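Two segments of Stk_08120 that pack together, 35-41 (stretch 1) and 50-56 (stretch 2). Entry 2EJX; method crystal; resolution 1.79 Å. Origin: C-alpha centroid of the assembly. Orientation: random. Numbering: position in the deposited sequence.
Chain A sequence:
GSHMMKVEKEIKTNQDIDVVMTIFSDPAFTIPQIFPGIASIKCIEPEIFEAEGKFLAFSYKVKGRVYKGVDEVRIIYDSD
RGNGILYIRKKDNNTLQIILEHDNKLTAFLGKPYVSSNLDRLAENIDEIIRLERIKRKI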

# COMPACT_ATOMS: atom_id res chain seq x y z
N PHE A 35 -3.22 2.65 3.73
CA PHE A 35 -3.05 3.55 4.86
C PHE A 35 -4.41 3.94 5.46
O PHE A 35 -5.41 3.90 4.74
N PRO A 36 -4.46 4.25 6.78
CA PRO A 36 -5.77 4.61 7.37
C PRO A 36 -6.35 5.93 6.88
O PRO A 36 -5.73 6.98 7.07
N GLY A 37 -7.53 5.87 6.27
CA GLY A 37 -8.36 7.07 6.04
C GLY A 37 -7.70 8.14 5.19
O GLY A 37 -7.83 9.33 5.49
N ILE A 38 -7.03 7.72 4.12
CA ILE A 38 -6.40 8.66 3.17
C ILE A 38 -7.45 9.53 2.46
O ILE A 38 -8.40 9.01 1.87
N ALA A 39 -7.29 10.85 2.55
CA ALA A 39 -8.25 11.77 1.94
C ALA A 39 -7.64 12.69 0.85
O ALA A 39 -8.38 13.38 0.12
N SER A 40 -6.32 12.70 0.77
CA SER A 40 -5.56 13.42 -0.25
C SER A 40 -4.35 12.60 -0.70
O SER A 40 -3.75 11.90 0.10
N ILE A 41 -4.01 12.66 -1.98
CA ILE A 41 -2.79 12.02 -2.48
C ILE A 41 -2.31 12.83 -3.69
O ILE A 41 -3.12 13.25 -4.50
N GLU A 50 2.86 12.32 -1.86
CA GLU A 50 2.48 12.94 -0.60
C GLU A 50 1.01 12.64 -0.39
O GLU A 50 0.17 12.77 -1.31
N ALA A 51 0.66 12.27 0.84
CA ALA A 51 -0.72 12.00 1.15
C ALA A 51 -1.09 12.51 2.55
O ALA A 51 -0.22 12.75 3.38
N GLU A 52 -2.39 12.69 2.74
CA GLU A 52 -2.95 13.12 4.01
C GLU A 52 -4.07 12.17 4.37
O GLU A 52 -4.89 11.79 3.54
N GLY A 53 -4.11 11.79 5.64
CA GLY A 53 -5.21 10.98 6.10
C GLY A 53 -5.57 11.32 7.54
O GLY A 53 -4.93 12.15 8.18
N LYS A 54 -6.59 10.62 8.03
CA LYS A 54 -7.01 10.71 9.44
C LYS A 54 -7.57 9.37 9.94
O LYS A 54 -8.25 8.65 9.19
N PHE A 55 -7.29 9.04 11.19
CA PHE A 55 -7.97 7.94 11.87
C PHE A 55 -8.12 8.36 13.33
O PHE A 55 -7.24 9.03 13.88
N LEU A 56 -9.25 7.98 13.93
CA LEU A 56 -9.64 8.52 15.23
C LEU A 56 -9.51 10.06 15.18
O LEU A 56 -9.91 10.67 14.18

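Antiparallel strands often absorb an extra residue as a beta bulge, and strands 38-41 and 50-55 of Stk_08120 illustrate how side chains settle around one. The strongest polar contacts are between backbone atoms: E52 O accepts from both A39 N (2.8 Å) and S40 N (3.2 Å), a forked acceptor at the bulge, where the register shifts by one between I38 and S40. E52 N returns a bond to S40 O (3.1 Å), and K54 N donates to G37 O (3.1 Å).

Side chains add a single water-mediated link. S40 and E52, both m at chi1, lie on the same face of the sheet with their CB atoms 3.9 Å apart; one water sits 2.8 Å from S40 OG and donates to E52 OE1 at 3.2 Å, although the end of E52 leads away from stretch 1.

The other face is apolar. I38 (m, m) and I41 (t at chi1, chi2 off-well at 115°) converge on the small A51, whose CB lies 3.9 Å from I38 CD1 and equally 3.9 Å from I41 CD1. G53, paired with I38, leaves no side chain here; an ideal CB would clash with P36 O at 2.9 Å. Farther out, P36 and F55 (p at chi1) point toward the opposing stretches, and P36 CB meets F55 CD2 at 3.7 Å, approaching the ring obliquely. The CA-to-CB bond of K54 points away from stretch 1, and its side chain is t throughout.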

# COMPACT_ATOMS: atom_id res chain seq x y z
CB PHE A 35 -2.22 4.77 4.46
CG PHE A 35 -0.73 4.55 4.59
CD1 PHE A 35 -0.12 3.45 3.99
CD2 PHE A 35 0.04 5.39 5.38
CE1 PHE A 35 1.25 3.22 4.12
CE2 PHE A 35 1.43 5.15 5.54
CZ PHE A 35 2.02 4.08 4.89
CB PRO A 36 -5.49 4.71 8.89
CG PRO A 36 -4.09 4.25 9.10
CD PRO A 36 -3.36 4.25 7.78
CB ILE A 38 -5.50 7.91 2.13
CG1 ILE A 38 -4.32 7.22 2.82
CG2 ILE A 38 -5.02 8.84 0.98
CD1 ILE A 38 -3.23 8.22 3.27
CB ALA A 39 -8.96 12.63 3.01
CB SER A 40 -5.12 14.77 0.30
OG SER A 40 -6.30 15.52 0.59
CB ILE A 41 -3.00 10.51 -2.81
CG1 ILE A 41 -1.73 9.86 -3.36
CG2 ILE A 41 -4.17 10.31 -3.74
CD1 ILE A 41 -1.13 8.75 -2.47
CB GLU A 50 2.68 14.46 -0.67
CG GLU A 50 4.06 14.87 -1.10
CD GLU A 50 4.13 16.27 -1.70
OE1 GLU A 50 3.35 17.15 -1.29
OE2 GLU A 50 4.97 16.46 -2.62
CB ALA A 51 -0.99 10.49 1.05
CB GLU A 52 -3.51 14.56 3.89
CG GLU A 52 -2.36 15.62 3.85
CD GLU A 52 -2.85 17.08 3.81
OE1 GLU A 52 -3.87 17.42 4.45
OE2 GLU A 52 -2.21 17.90 3.12
CB LYS A 54 -8.03 11.83 9.60
CG LYS A 54 -8.56 12.04 11.03
CD LYS A 54 -9.47 13.22 11.10
CE LYS A 54 -9.66 13.65 12.55
NZ LYS A 54 -10.44 14.92 12.60
CB PHE A 55 -7.25 6.61 11.74
CG PHE A 55 -5.88 6.61 12.33
CD1 PHE A 55 -5.66 6.12 13.61
CD2 PHE A 55 -4.80 7.13 11.62
CE1 PHE A 55 -4.39 6.16 14.17
CE2 PHE A 55 -3.52 7.15 12.17
CZ PHE A 55 -3.32 6.68 13.45
CB LEU A 56 -8.79 7.90 16.35
CG LEU A 56 -8.87 6.36 16.49
CD1 LEU A 56 -7.77 5.91 17.42
CD2 LEU A 56 -10.20 5.89 17.00
O HOH W 1 -6.60 16.33 3.29